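Local coordinates for disease resistance protein RRS1 (Arabidopsis thaliana, PDB 4C6S) that acts in plant immunity as a transcription factor and disease resistance protein, pairing with RPS4 through domains that include this TIR domain to recognise bacterial effectors, at residues S22-A27 against E133-D138; S71-D76 against D105-E110; E83-R86 against D90-V93; L116-Q121 against Y140-Y145. All blocks are in the same frame, centred on the assembly; numbering follows the deposited sequence.

Interaction 1 (S22-A27 against E133-D138). With NA (sodium ion), chain H; NA (sodium ion), chain G.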
loop_
_atom_site.group_PDB
_atom_site.type_symbol
_atom_site.label_atom_id
_atom_site.label_comp_id
_atom_site.label_asym_id
_atom_site.label_seq_id
_atom_site.Cartn_x
_atom_site.Cartn_y
_atom_site.Cartn_z
ATOM N N SER A 22 2.153 4.203 -4.869
ATOM C CA SER A 22 0.924 4.930 -5.204
ATOM C C SER A 22 0.356 5.543 -3.916
ATOM O O SER A 22 -0.215 6.636 -3.933
ATOM C CB SER A 22 -0.103 4.036 -5.909
ATOM O OG SER A 22 -0.733 3.137 -5.014
ATOM N N HIS A 23 0.534 4.849 -2.799
ATOM C CA HIS A 23 0.056 5.378 -1.527
ATOM C C HIS A 23 0.920 6.540 -1.089
ATOM O O HIS A 23 0.412 7.512 -0.524
ATOM C CB HIS A 23 0.042 4.299 -0.438
ATOM C CG HIS A 23 -0.805 3.121 -0.782
ATOM N ND1 HIS A 23 -2.180 3.170 -0.817
ATOM C CD2 HIS A 23 -0.467 1.845 -1.106
ATOM C CE1 HIS A 23 -2.656 1.979 -1.144
ATOM N NE2 HIS A 23 -1.628 1.157 -1.314
ATOM N N LEU A 24 2.224 6.429 -1.329
ATOM C CA LEU A 24 3.161 7.497 -0.972
ATOM C C LEU A 24 2.859 8.755 -1.779
ATOM O O LEU A 24 2.796 9.854 -1.226
ATOM C CB LEU A 24 4.617 7.053 -1.201
ATOM C CG LEU A 24 5.707 8.103 -0.913
ATOM C CD1 LEU A 24 5.628 8.619 0.531
ATOM C CD2 LEU A 24 7.087 7.509 -1.183
ATOM N N SER A 25 2.658 8.595 -3.086
ATOM C CA SER A 25 2.287 9.713 -3.944
ATOM C C SER A 25 0.992 10.380 -3.496
ATOM O O SER A 25 0.893 11.623 -3.464
ATOM C CB SER A 25 2.129 9.234 -5.396
ATOM O OG SER A 25 1.790 10.298 -6.264
ATOM N N GLU A 26 -0.012 9.568 -3.174
ATOM C CA GLU A 26 -1.303 10.133 -2.796
ATOM C C GLU A 26 -1.188 10.838 -1.446
ATOM O O GLU A 26 -1.849 11.854 -1.212
ATOM C CB GLU A 26 -2.388 9.050 -2.777
ATOM C CG GLU A 26 -3.714 9.472 -2.150
ATOM C CD GLU A 26 -4.458 10.538 -2.945
ATOM O OE1 GLU A 26 -4.062 10.843 -4.096
ATOM O OE2 GLU A 26 -5.456 11.066 -2.410
ATOM N N ALA A 27 -0.354 10.314 -0.556
ATOM C CA ALA A 27 -0.197 10.947 0.754
ATOM C C ALA A 27 0.511 12.297 0.631
ATOM O O ALA A 27 0.159 13.265 1.312
ATOM C CB ALA A 27 0.544 10.013 1.712
ATOM N N GLU A 133 3.493 7.734 6.208
ATOM C CA GLU A 133 3.323 8.946 7.011
ATOM C C GLU A 133 4.669 9.467 7.492
ATOM O O GLU A 133 4.870 10.676 7.575
ATOM C CB GLU A 133 2.418 8.697 8.218
ATOM C CG GLU A 133 0.953 8.486 7.865
ATOM C CD GLU A 133 0.067 8.352 9.097
ATOM O OE1 GLU A 133 0.541 7.818 10.126
ATOM O OE2 GLU A 133 -1.107 8.780 9.031
ATOM N N GLU A 134 5.589 8.558 7.809
ATOM C CA GLU A 134 6.917 8.967 8.266
ATOM C C GLU A 134 7.677 9.676 7.161
ATOM O O GLU A 134 8.345 10.680 7.403
ATOM C CB GLU A 134 7.702 7.754 8.779
ATOM C CG GLU A 134 7.136 7.258 10.087
ATOM C CD GLU A 134 7.772 5.979 10.577
ATOM O OE1 GLU A 134 8.415 5.278 9.762
ATOM O OE2 GLU A 134 7.617 5.681 11.779
ATOM N N ILE A 135 7.589 9.143 5.948
ATOM C CA ILE A 135 8.285 9.756 4.824
ATOM C C ILE A 135 7.682 11.132 4.546
ATOM O O ILE A 135 8.415 12.110 4.357
ATOM C CB ILE A 135 8.177 8.883 3.569
ATOM C CG1 ILE A 135 8.893 7.557 3.822
ATOM C CG2 ILE A 135 8.775 9.617 2.365
ATOM C CD1 ILE A 135 8.434 6.423 2.872
ATOM N N VAL A 136 6.354 11.207 4.528
ATOM C CA VAL A 136 5.658 12.479 4.314
ATOM C C VAL A 136 6.021 13.525 5.375
ATOM O O VAL A 136 6.271 14.680 5.042
ATOM C CB VAL A 136 4.124 12.291 4.240
ATOM C CG1 VAL A 136 3.401 13.643 4.246
ATOM C CG2 VAL A 136 3.763 11.500 2.983
ATOM N N ARG A 137 6.072 13.130 6.642
ATOM C CA ARG A 137 6.365 14.098 7.700
ATOM C C ARG A 137 7.769 14.667 7.519
ATOM O O ARG A 137 7.998 15.866 7.686
ATOM C CB ARG A 137 6.231 13.456 9.078
ATOM C CG ARG A 137 6.720 14.314 10.224
ATOM C CD ARG A 137 6.385 13.650 11.552
ATOM N NE ARG A 137 6.970 12.319 11.596
ATOM C CZ ARG A 137 6.385 11.250 12.131
ATOM N NH1 ARG A 137 5.184 11.346 12.701
ATOM N NH2 ARG A 137 7.013 10.083 12.100
ATOM N N ASP A 138 8.704 13.799 7.160
ATOM C CA ASP A 138 10.089 14.197 6.934
ATOM C C ASP A 138 10.174 15.180 5.769
ATOM O O ASP A 138 10.761 16.261 5.910
ATOM C CB ASP A 138 10.925 12.932 6.657
ATOM C CG ASP A 138 12.402 13.223 6.405
ATOM O OD1 ASP A 138 12.864 14.364 6.619
ATOM O OD2 ASP A 138 13.120 12.282 5.997
HETATM NA NA NA H . -2.531 10.565 -5.928
HETATM NA NA NA G . 10.643 6.202 8.854
#
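Leu-24 and Ala-27 meet Ile-135 and Val-136 mainly through methyl groups, and the ring of His-23 stands apart from them. Ser-22 OG lies over the centre of one face of this imidazole, 4.1 Å above its plane, and the ring stacks with His-23 of the second subunit. Between the helices Leu-24 makes the broadest contact. Its CG is anti to the backbone N (chi1 178°), which brings CD1 to 3.8 Å from Ile-135 CG2, the two side chains crossing at about a right angle. The same CD1 also lies 4.2 Å from Val-136 CG2. One turn on, the short side chain of Ala-27 probably suits the point where the backbones are nearest, its CA 7.0 Å from Val-136 CA; its CB is 3.8 Å from Val-136 CG2. All four residues are buried, as suits aliphatic chains with no polar atom to satisfy. The acidic residues belong to other faces, where Glu-26 OE1 binds one sodium ion at 2.4 Å and Glu-134 OE1 another at 2.6 Å. The axes approach to 9.8 Å and cross at -39°, and Val-132, a turn before Val-136, extends the apolar seam. Two helices packed side by side on one face of a parallel sheet belong to the flavodoxin-like TIR fold, and residues of this pair also contribute to the contact with the second subunit, Ser-22 OG bonding to its Ser-129 N.

Interaction 2 (S71-D76 against D105-E110)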
loop_
_atom_site.group_PDB
_atom_site.type_symbol
_atom_site.label_atom_id
_atom_site.label_comp_id
_atom_site.label_asym_id
_atom_site.label_seq_id
_atom_site.Cartn_x
_atom_site.Cartn_y
_atom_site.Cartn_z
ATOM N N SER A 71 24.293 -4.461 -5.055
ATOM C CA SER A 71 25.333 -4.570 -6.066
ATOM C C SER A 71 24.760 -4.881 -7.443
ATOM O O SER A 71 25.459 -4.751 -8.444
ATOM C CB SER A 71 26.351 -5.646 -5.685
ATOM O OG SER A 71 25.814 -6.930 -5.935
ATOM N N GLU A 72 23.498 -5.304 -7.491
ATOM C CA GLU A 72 22.839 -5.602 -8.764
ATOM C C GLU A 72 21.779 -4.564 -9.102
ATOM O O GLU A 72 21.126 -4.648 -10.145
ATOM C CB GLU A 72 22.158 -6.965 -8.714
ATOM C CG GLU A 72 23.048 -8.121 -8.352
ATOM C CD GLU A 72 22.306 -9.432 -8.442
ATOM O OE1 GLU A 72 21.598 -9.784 -7.472
ATOM O OE2 GLU A 72 22.418 -10.101 -9.490
ATOM N N VAL A 73 21.598 -3.598 -8.211
ATOM C CA VAL A 73 20.530 -2.614 -8.355
ATOM C C VAL A 73 21.049 -1.194 -8.562
ATOM O O VAL A 73 20.576 -0.479 -9.448
ATOM C CB VAL A 73 19.602 -2.625 -7.120
ATOM C CG1 VAL A 73 18.637 -1.451 -7.159
ATOM C CG2 VAL A 73 18.850 -3.946 -7.045
ATOM N N TRP A 74 22.009 -0.774 -7.744
ATOM C CA TRP A 74 22.351 0.648 -7.704
ATOM C C TRP A 74 22.871 1.192 -9.034
ATOM O O TRP A 74 22.218 2.021 -9.667
ATOM C CB TRP A 74 23.360 0.989 -6.593
ATOM C CG TRP A 74 23.610 2.471 -6.613
ATOM C CD1 TRP A 74 24.600 3.143 -7.296
ATOM C CD2 TRP A 74 22.802 3.475 -5.995
ATOM N NE1 TRP A 74 24.462 4.502 -7.109
ATOM C CE2 TRP A 74 23.365 4.731 -6.318
ATOM C CE3 TRP A 74 21.665 3.433 -5.185
ATOM C CZ2 TRP A 74 22.823 5.934 -5.852
ATOM C CZ3 TRP A 74 21.137 4.619 -4.722
ATOM C CH2 TRP A 74 21.713 5.854 -5.059
ATOM N N LEU A 75 24.054 0.743 -9.441
ATOM C CA LEU A 75 24.669 1.257 -10.667
ATOM C C LEU A 75 23.747 1.049 -11.862
ATOM O O LEU A 75 23.674 1.884 -12.772
ATOM C CB LEU A 75 26.008 0.564 -10.926
ATOM C CG LEU A 75 27.169 0.897 -9.985
ATOM C CD1 LEU A 75 28.378 0.042 -10.315
ATOM C CD2 LEU A 75 27.523 2.360 -10.090
ATOM N N ASP A 76 23.034 -0.072 -11.844
ATOM C CA ASP A 76 22.189 -0.461 -12.960
ATOM C C ASP A 76 20.956 0.435 -13.107
ATOM O O ASP A 76 20.552 0.761 -14.226
ATOM C CB ASP A 76 21.756 -1.916 -12.794
ATOM C CG ASP A 76 20.966 -2.424 -13.975
ATOM O OD1 ASP A 76 21.300 -2.053 -15.123
ATOM O OD2 ASP A 76 20.006 -3.193 -13.755
ATOM N N ASP A 105 21.763 -4.404 6.212
ATOM C CA ASP A 105 23.164 -4.006 6.379
ATOM C C ASP A 105 23.838 -3.700 5.043
ATOM O O ASP A 105 24.630 -2.757 4.934
ATOM C CB ASP A 105 23.949 -5.091 7.107
ATOM C CG ASP A 105 23.486 -5.287 8.533
ATOM O OD1 ASP A 105 22.871 -4.351 9.083
ATOM O OD2 ASP A 105 23.749 -6.374 9.095
ATOM N N GLN A 106 23.531 -4.508 4.033
ATOM C CA GLN A 106 24.056 -4.278 2.687
ATOM C C GLN A 106 23.616 -2.943 2.104
ATOM O O GLN A 106 24.420 -2.217 1.506
ATOM C CB GLN A 106 23.654 -5.431 1.755
ATOM C CG GLN A 106 24.251 -6.780 2.136
ATOM C CD GLN A 106 23.331 -7.643 2.984
ATOM O OE1 GLN A 106 22.553 -7.144 3.803
ATOM N NE2 GLN A 106 23.417 -8.953 2.788
ATOM N N TRP A 107 22.342 -2.610 2.268
ATOM C CA TRP A 107 21.836 -1.346 1.748
ATOM C C TRP A 107 22.340 -0.151 2.543
ATOM O O TRP A 107 22.606 0.898 1.976
ATOM C CB TRP A 107 20.304 -1.344 1.695
ATOM C CG TRP A 107 19.798 -1.889 0.405
ATOM C CD1 TRP A 107 19.247 -3.119 0.181
ATOM C CD2 TRP A 107 19.858 -1.237 -0.868
ATOM N NE1 TRP A 107 18.942 -3.265 -1.152
ATOM C CE2 TRP A 107 19.303 -2.120 -1.818
ATOM C CE3 TRP A 107 20.311 0.014 -1.294
ATOM C CZ2 TRP A 107 19.184 -1.787 -3.172
ATOM C CZ3 TRP A 107 20.194 0.344 -2.636
ATOM C CH2 TRP A 107 19.639 -0.555 -3.557
ATOM N N LEU A 108 22.491 -0.300 3.852
ATOM C CA LEU A 108 23.002 0.827 4.641
ATOM C C LEU A 108 24.445 1.142 4.224
ATOM O O LEU A 108 24.833 2.315 4.116
ATOM C CB LEU A 108 22.911 0.533 6.136
ATOM C CG LEU A 108 21.472 0.476 6.648
ATOM C CD1 LEU A 108 21.458 0.191 8.139
ATOM C CD2 LEU A 108 20.765 1.779 6.350
ATOM N N SER A 109 25.218 0.092 3.958
ATOM C CA SER A 109 26.590 0.247 3.469
ATOM C C SER A 109 26.577 0.954 2.120
ATOM O O SER A 109 27.330 1.912 1.889
ATOM C CB SER A 109 27.260 -1.120 3.334
ATOM O OG SER A 109 28.572 -0.985 2.808
ATOM N N GLU A 110 25.718 0.471 1.231
ATOM C CA GLU A 110 25.585 1.050 -0.097
ATOM C C GLU A 110 25.256 2.535 -0.006
ATOM O O GLU A 110 25.927 3.363 -0.628
ATOM C CB GLU A 110 24.509 0.310 -0.892
ATOM C CG GLU A 110 24.294 0.848 -2.319
ATOM C CD GLU A 110 25.385 0.441 -3.298
ATOM O OE1 GLU A 110 26.057 -0.592 -3.075
ATOM O OE2 GLU A 110 25.561 1.151 -4.312
#
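The apolar contacts centre on Trp-107, whose six-membered ring is approached at its rim by Val-73. The CG1 methyl of Val-73 lies in the plane of the indole, 3.8 Å from Trp-107 CH2, and the two side chains run at about a right angle. A beta-branched residue suits this place because its methyls start close to the backbone and set a methyl against the ring edge. The aromatic pair adds a looser touch: Trp-74 CE3 and Trp-107 CZ3 are 4.3 Å apart, each near the plane of the other ring, so the indoles meet rim to rim and do not stack. Both are buried, Trp-74 against Met-62 and Trp-107 against Leu-64 of the central strand 59-65.

The polar part belongs to Glu-110. Its chain bends at CG (chi2 76°) and brings OE2 to 3.2 Å from Trp-74 CB and 3.3 Å from Trp-74 CG, with the carboxylate and indole planes 40° apart. The oxygen leans obliquely on carbon and makes no hydrogen bond to the ring; its charge is met by a salt bridge to Arg-114, whose side chain also touches Trp-74. Trp-107 likewise spends its N-H outside the pair, on Cys-68 O.

Shape and dispersion therefore join the start of helix 74-82 to helix 104-113, while Glu-110 OE2 and Trp-107 NE1 find their partners next to the contact. The salt bridge to Arg-114 probably offsets the cost of setting a carboxylate against an aromatic residue.

Interaction 3 (E83-R86 against D90-V93)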
loop_
_atom_site.group_PDB
_atom_site.type_symbol
_atom_site.label_atom_id
_atom_site.label_comp_id
_atom_site.label_asym_id
_atom_site.label_seq_id
_atom_site.Cartn_x
_atom_site.Cartn_y
_atom_site.Cartn_z
ATOM N N GLU A 83 22.446 11.067 -10.031
ATOM C CA GLU A 83 23.288 11.953 -10.816
ATOM C C GLU A 83 22.506 13.187 -11.227
ATOM O O GLU A 83 23.090 14.237 -11.488
ATOM C CB GLU A 83 23.889 11.223 -12.016
ATOM C CG GLU A 83 25.018 10.276 -11.613
ATOM C CD GLU A 83 25.660 9.567 -12.789
ATOM O OE1 GLU A 83 25.092 9.625 -13.902
ATOM O OE2 GLU A 83 26.733 8.952 -12.595
ATOM N N CYS A 84 21.180 13.071 -11.238
ATOM C CA CYS A 84 20.328 14.220 -11.538
ATOM C C CYS A 84 20.351 15.270 -10.428
ATOM O O CYS A 84 19.911 16.402 -10.636
ATOM C CB CYS A 84 18.885 13.782 -11.771
ATOM S SG CYS A 84 18.582 12.896 -13.305
ATOM N N GLN A 85 20.851 14.896 -9.250
ATOM C CA GLN A 85 20.881 15.827 -8.130
ATOM C C GLN A 85 21.804 17.014 -8.370
ATOM O O GLN A 85 21.497 18.129 -7.962
ATOM C CB GLN A 85 21.292 15.146 -6.826
ATOM C CG GLN A 85 21.171 16.088 -5.625
ATOM C CD GLN A 85 21.992 15.661 -4.427
ATOM O OE1 GLN A 85 22.864 14.798 -4.530
ATOM N NE2 GLN A 85 21.721 16.273 -3.279
ATOM N N ARG A 86 22.938 16.787 -9.020
ATOM C CA ARG A 86 23.893 17.880 -9.171
ATOM C C ARG A 86 23.454 18.970 -10.153
ATOM O O ARG A 86 24.038 20.050 -10.173
ATOM C CB ARG A 86 25.312 17.378 -9.460
ATOM C CG ARG A 86 25.416 16.117 -10.291
ATOM C CD ARG A 86 26.750 16.131 -11.012
ATOM N NE ARG A 86 26.988 17.453 -11.589
ATOM C CZ ARG A 86 28.066 17.794 -12.287
ATOM N NH1 ARG A 86 29.030 16.912 -12.508
ATOM N NH2 ARG A 86 28.180 19.023 -12.766
ATOM N N ASP A 90 20.231 22.424 -4.652
ATOM C CA ASP A 90 19.170 22.768 -3.711
ATOM C C ASP A 90 18.288 21.541 -3.483
ATOM O O ASP A 90 17.392 21.545 -2.633
ATOM C CB ASP A 90 18.312 23.906 -4.256
ATOM C CG ASP A 90 18.866 25.274 -3.921
ATOM O OD1 ASP A 90 19.309 25.479 -2.771
ATOM O OD2 ASP A 90 18.846 26.143 -4.815
ATOM N N GLN A 91 18.535 20.490 -4.254
ATOM C CA GLN A 91 17.699 19.302 -4.174
ATOM C C GLN A 91 18.151 18.368 -3.073
ATOM O O GLN A 91 19.315 17.972 -3.021
ATOM C CB GLN A 91 17.686 18.549 -5.505
ATOM C CG GLN A 91 17.074 17.164 -5.420
ATOM C CD GLN A 91 17.176 16.402 -6.723
ATOM O OE1 GLN A 91 17.909 15.419 -6.830
ATOM N NE2 GLN A 91 16.436 16.851 -7.722
ATOM N N ALA A 92 17.218 18.011 -2.198
ATOM C CA ALA A 92 17.481 17.021 -1.160
ATOM C C ALA A 92 17.165 15.628 -1.666
ATOM O O ALA A 92 16.270 15.445 -2.492
ATOM C CB ALA A 92 16.650 17.310 0.061
ATOM N N VAL A 93 17.873 14.637 -1.135
ATOM C CA VAL A 93 17.620 13.253 -1.486
ATOM C C VAL A 93 17.186 12.458 -0.250
ATOM O O VAL A 93 17.859 12.464 0.782
ATOM C CB VAL A 93 18.852 12.596 -2.143
ATOM C CG1 VAL A 93 18.548 11.144 -2.486
ATOM C CG2 VAL A 93 19.265 13.375 -3.391
#
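Gln-85 lies across Gln-91 with its amide plane only 9° from that of its partner, yet the two amides do not bond to each other. Gln-85 is nearly straight, its CG anti to the backbone N (chi1 -174°), and the extended chain runs alongside Gln-91 OE1, which lies by CB and CG, and carries NE2 to the main-chain O of Gln-91. There NE2 donates to Gln-91 O over 3.0 Å, with an N-H...O angle of 166°. The acceptor lies close to the plane of the Gln-85 amide, and the donor lies nearly in line with the carbonyl. A glutamine suits this place because it combines the length to bridge the gap with an N-H for a main-chain oxygen.

The bond ties the segment that follows helix 74-82 to the entry of strand 92-98. These elements form the returning half of a beta-alpha-beta crossover, in which helix 74-82 leads from strand 59-65 to its parallel neighbour in the TIR sheet.

The amide of Gln-91 is engaged by other residues: NE2 bonds to Ile-54 O and Ala-57 O, which fixes the rotation of the group and leaves OE1 facing the backbone of Gln-85. That oxygen lies 3.3 Å from Gln-85 CA and 3.4 Å from Gln-85 CB, contacts with carbon only. Val-93 meets the amide end of Gln-85. Its CG2, anti to the valine's carbonyl carbon, sits 3.7 Å from Gln-85 CD, so a methyl lies over the face of the amide, whose in-plane N-H is directed at Gln-91 O.

Interaction 4 (L116-Q121 against Y140-Y145). With NA (sodium ion), chain G; SO4 (sulfate ion), chain F.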
loop_
_atom_site.group_PDB
_atom_site.type_symbol
_atom_site.label_atom_id
_atom_site.label_comp_id
_atom_site.label_asym_id
_atom_site.label_seq_id
_atom_site.Cartn_x
_atom_site.Cartn_y
_atom_site.Cartn_z
ATOM N N LEU A 116 24.664 9.115 1.172
ATOM C CA LEU A 116 23.261 9.369 1.510
ATOM C C LEU A 116 22.974 8.962 2.957
ATOM O O LEU A 116 23.296 7.847 3.366
ATOM C CB LEU A 116 22.331 8.630 0.540
ATOM C CG LEU A 116 22.524 9.001 -0.937
ATOM C CD1 LEU A 116 21.749 8.058 -1.831
ATOM C CD2 LEU A 116 22.085 10.422 -1.182
ATOM N N SER A 117 22.365 9.861 3.726
ATOM C CA SER A 117 22.191 9.629 5.156
ATOM C C SER A 117 20.748 9.768 5.613
ATOM O O SER A 117 20.418 9.429 6.754
ATOM C CB SER A 117 23.069 10.595 5.946
ATOM O OG SER A 117 22.786 11.929 5.561
ATOM N N ARG A 118 19.887 10.282 4.737
ATOM C CA ARG A 118 18.468 10.420 5.072
ATOM C C ARG A 118 17.721 9.188 4.590
ATOM O O ARG A 118 17.468 9.027 3.392
ATOM C CB ARG A 118 17.885 11.690 4.457
ATOM C CG ARG A 118 18.557 12.946 4.976
ATOM C CD ARG A 118 17.909 14.189 4.406
ATOM N NE ARG A 118 16.501 14.292 4.774
ATOM C CZ ARG A 118 15.684 15.220 4.290
ATOM N NH1 ARG A 118 16.144 16.107 3.418
ATOM N NH2 ARG A 118 14.413 15.259 4.670
ATOM N N ILE A 119 17.394 8.311 5.536
ATOM C CA ILE A 119 16.978 6.960 5.215
ATOM C C ILE A 119 15.750 6.561 6.042
ATOM O O ILE A 119 15.723 6.728 7.271
ATOM C CB ILE A 119 18.140 5.965 5.489
ATOM C CG1 ILE A 119 19.394 6.354 4.701
ATOM C CG2 ILE A 119 17.726 4.536 5.169
ATOM C CD1 ILE A 119 20.609 5.504 5.051
ATOM N N HIS A 120 14.721 6.071 5.354
ATOM C CA HIS A 120 13.556 5.459 5.989
ATOM C C HIS A 120 13.585 3.984 5.605
ATOM O O HIS A 120 14.064 3.639 4.525
ATOM C CB HIS A 120 12.273 6.119 5.469
ATOM C CG HIS A 120 12.158 7.562 5.844
ATOM N ND1 HIS A 120 11.513 7.978 6.987
ATOM C CD2 HIS A 120 12.626 8.682 5.243
ATOM C CE1 HIS A 120 11.586 9.298 7.075
ATOM N NE2 HIS A 120 12.260 9.749 6.033
ATOM N N GLN A 121 13.102 3.105 6.483
ATOM C CA GLN A 121 13.152 1.665 6.200
ATOM C C GLN A 121 11.879 0.937 6.607
ATOM O O GLN A 121 11.271 1.247 7.638
ATOM C CB GLN A 121 14.302 0.992 6.975
ATOM C CG GLN A 121 15.615 1.731 7.018
ATOM C CD GLN A 121 16.534 1.153 8.082
ATOM O OE1 GLN A 121 16.538 -0.057 8.324
ATOM N NE2 GLN A 121 17.293 2.021 8.746
ATOM N N TYR A 140 7.776 16.932 4.351
ATOM C CA TYR A 140 6.985 18.129 4.649
ATOM C C TYR A 140 7.697 19.109 5.560
ATOM O O TYR A 140 7.825 20.284 5.235
ATOM C CB TYR A 140 5.663 17.717 5.298
ATOM C CG TYR A 140 4.810 18.880 5.758
ATOM C CD1 TYR A 140 4.249 19.753 4.843
ATOM C CD2 TYR A 140 4.557 19.088 7.107
ATOM C CE1 TYR A 140 3.461 20.813 5.260
ATOM C CE2 TYR A 140 3.767 20.142 7.535
ATOM C CZ TYR A 140 3.225 21.002 6.599
ATOM O OH TYR A 140 2.437 22.051 7.002
ATOM N N GLU A 141 8.155 18.625 6.711
ATOM C CA GLU A 141 8.717 19.515 7.712
ATOM C C GLU A 141 10.085 20.025 7.289
ATOM O O GLU A 141 10.492 21.112 7.669
ATOM C CB GLU A 141 8.762 18.830 9.077
ATOM C CG GLU A 141 7.364 18.583 9.631
ATOM C CD GLU A 141 7.350 18.235 11.099
ATOM O OE1 GLU A 141 8.324 18.561 11.810
ATOM O OE2 GLU A 141 6.350 17.636 11.547
ATOM N N THR A 142 10.789 19.240 6.480
ATOM C CA THR A 142 12.121 19.641 6.059
ATOM C C THR A 142 12.082 20.670 4.927
ATOM O O THR A 142 12.946 21.532 4.846
ATOM C CB THR A 142 12.967 18.417 5.643
ATOM O OG1 THR A 142 12.919 17.434 6.687
ATOM C CG2 THR A 142 14.409 18.814 5.408
ATOM N N HIS A 143 11.075 20.598 4.061
ATOM C CA HIS A 143 11.135 21.352 2.802
ATOM C C HIS A 143 9.902 22.161 2.424
ATOM O O HIS A 143 9.976 23.027 1.544
ATOM C CB HIS A 143 11.478 20.396 1.653
ATOM C CG HIS A 143 12.777 19.684 1.846
ATOM N ND1 HIS A 143 13.989 20.331 1.786
ATOM C CD2 HIS A 143 13.051 18.385 2.126
ATOM C CE1 HIS A 143 14.962 19.461 2.012
ATOM N NE2 HIS A 143 14.415 18.273 2.215
ATOM N N PHE A 144 8.781 21.893 3.079
ATOM C CA PHE A 144 7.516 22.508 2.688
ATOM C C PHE A 144 6.809 23.156 3.860
ATOM O O PHE A 144 5.625 23.497 3.788
ATOM C CB PHE A 144 6.610 21.466 2.035
ATOM C CG PHE A 144 7.130 20.959 0.724
ATOM C CD1 PHE A 144 6.833 21.634 -0.453
ATOM C CD2 PHE A 144 7.932 19.831 0.667
ATOM C CE1 PHE A 144 7.314 21.184 -1.661
ATOM C CE2 PHE A 144 8.419 19.371 -0.544
ATOM C CZ PHE A 144 8.111 20.051 -1.710
ATOM N N TYR A 145 7.557 23.332 4.940
ATOM C CA TYR A 145 7.043 23.931 6.152
ATOM C C TYR A 145 8.185 24.750 6.709
ATOM O O TYR A 145 9.328 24.291 6.715
ATOM C CB TYR A 145 6.648 22.836 7.142
ATOM C CG TYR A 145 6.060 23.362 8.427
ATOM C CD1 TYR A 145 4.712 23.680 8.514
ATOM C CD2 TYR A 145 6.844 23.523 9.555
ATOM C CE1 TYR A 145 4.166 24.158 9.686
ATOM C CE2 TYR A 145 6.312 24.006 10.733
ATOM C CZ TYR A 145 4.970 24.317 10.792
ATOM O OH TYR A 145 4.435 24.792 11.961
HETATM NA NA NA G . 10.643 6.202 8.854
HETATM S S SO4 F . 13.118 4.032 10.289
HETATM O O1 SO4 F . 12.475 4.204 8.987
HETATM O O2 SO4 F . 13.008 5.268 11.062
HETATM O O3 SO4 F . 14.529 3.723 10.074
HETATM O O4 SO4 F . 12.464 2.949 11.022
#
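Arg-118 and His-143 meet edge to edge from opposite directions, between the residues leading to strand 119-121 and the C-terminal region of helix 128-143. Arg-118 NH1 donates to His-143 NE2 over 3.0 Å, almost straight at 176°. The bond lies within the guanidinium plane and near the ring plane, although the two planes are turned 32° apart. Since NE2 accepts here, the histidine is probably neutral, with its proton on ND1. A bend in the arginine chain (chi3 61°) sets the group there, and a salt bridge from NH2 to Asp-138 steadies it.

The side formed by the exposed Thr-142 is looser. Its OG1 comes within 3.3 Å of Arg-118 NH2 at a poor angle for bonding and turns instead to Asp-138 O. Its CG2 lies over the rim of one face of the His-143 ring.

Further along the strand His-120 holds a sodium ion at the edge of its ring, 2.7 Å from ND1, while its NE2 bonds to Asp-138 OD2. O1 of a sulfate, probably from the crystallisation liquor, binds the same ion and accepts from Gln-121 N at 2.8 Å. Glu-134 OE1 of helix 128-143 also binds this sodium.

Arginine and histidine suit this rim because both can bond outward while resting on Ala-92, so the contact joins the residue just before strand 119-121 to helix 128-143 across the start of strand 92-98.

From the N terminus, 22-27 opens interaction 1, the widest loop, which joins helices 20-30 and 128-143 when 133-138 closes it. Within it 71-76 opens interaction 2, and inside that interaction 3 (83-86 with 90-93) closes a short loop, tying the segment after helix 74-82 to strand 92-98, before 105-110 completes interaction 2 and joins helices 74-82 and 104-113. Interaction 4 begins at 116-121, after interaction 2 has closed, but ends at 140-145, beyond the close of interaction 1, so 1 and 4 cross and share helix 128-143. Interactions 1 and 2 lie on opposite sides of the chain's centre; interaction 4 touches both, and interaction 3 adjoins it through Val-93 on Leu-116.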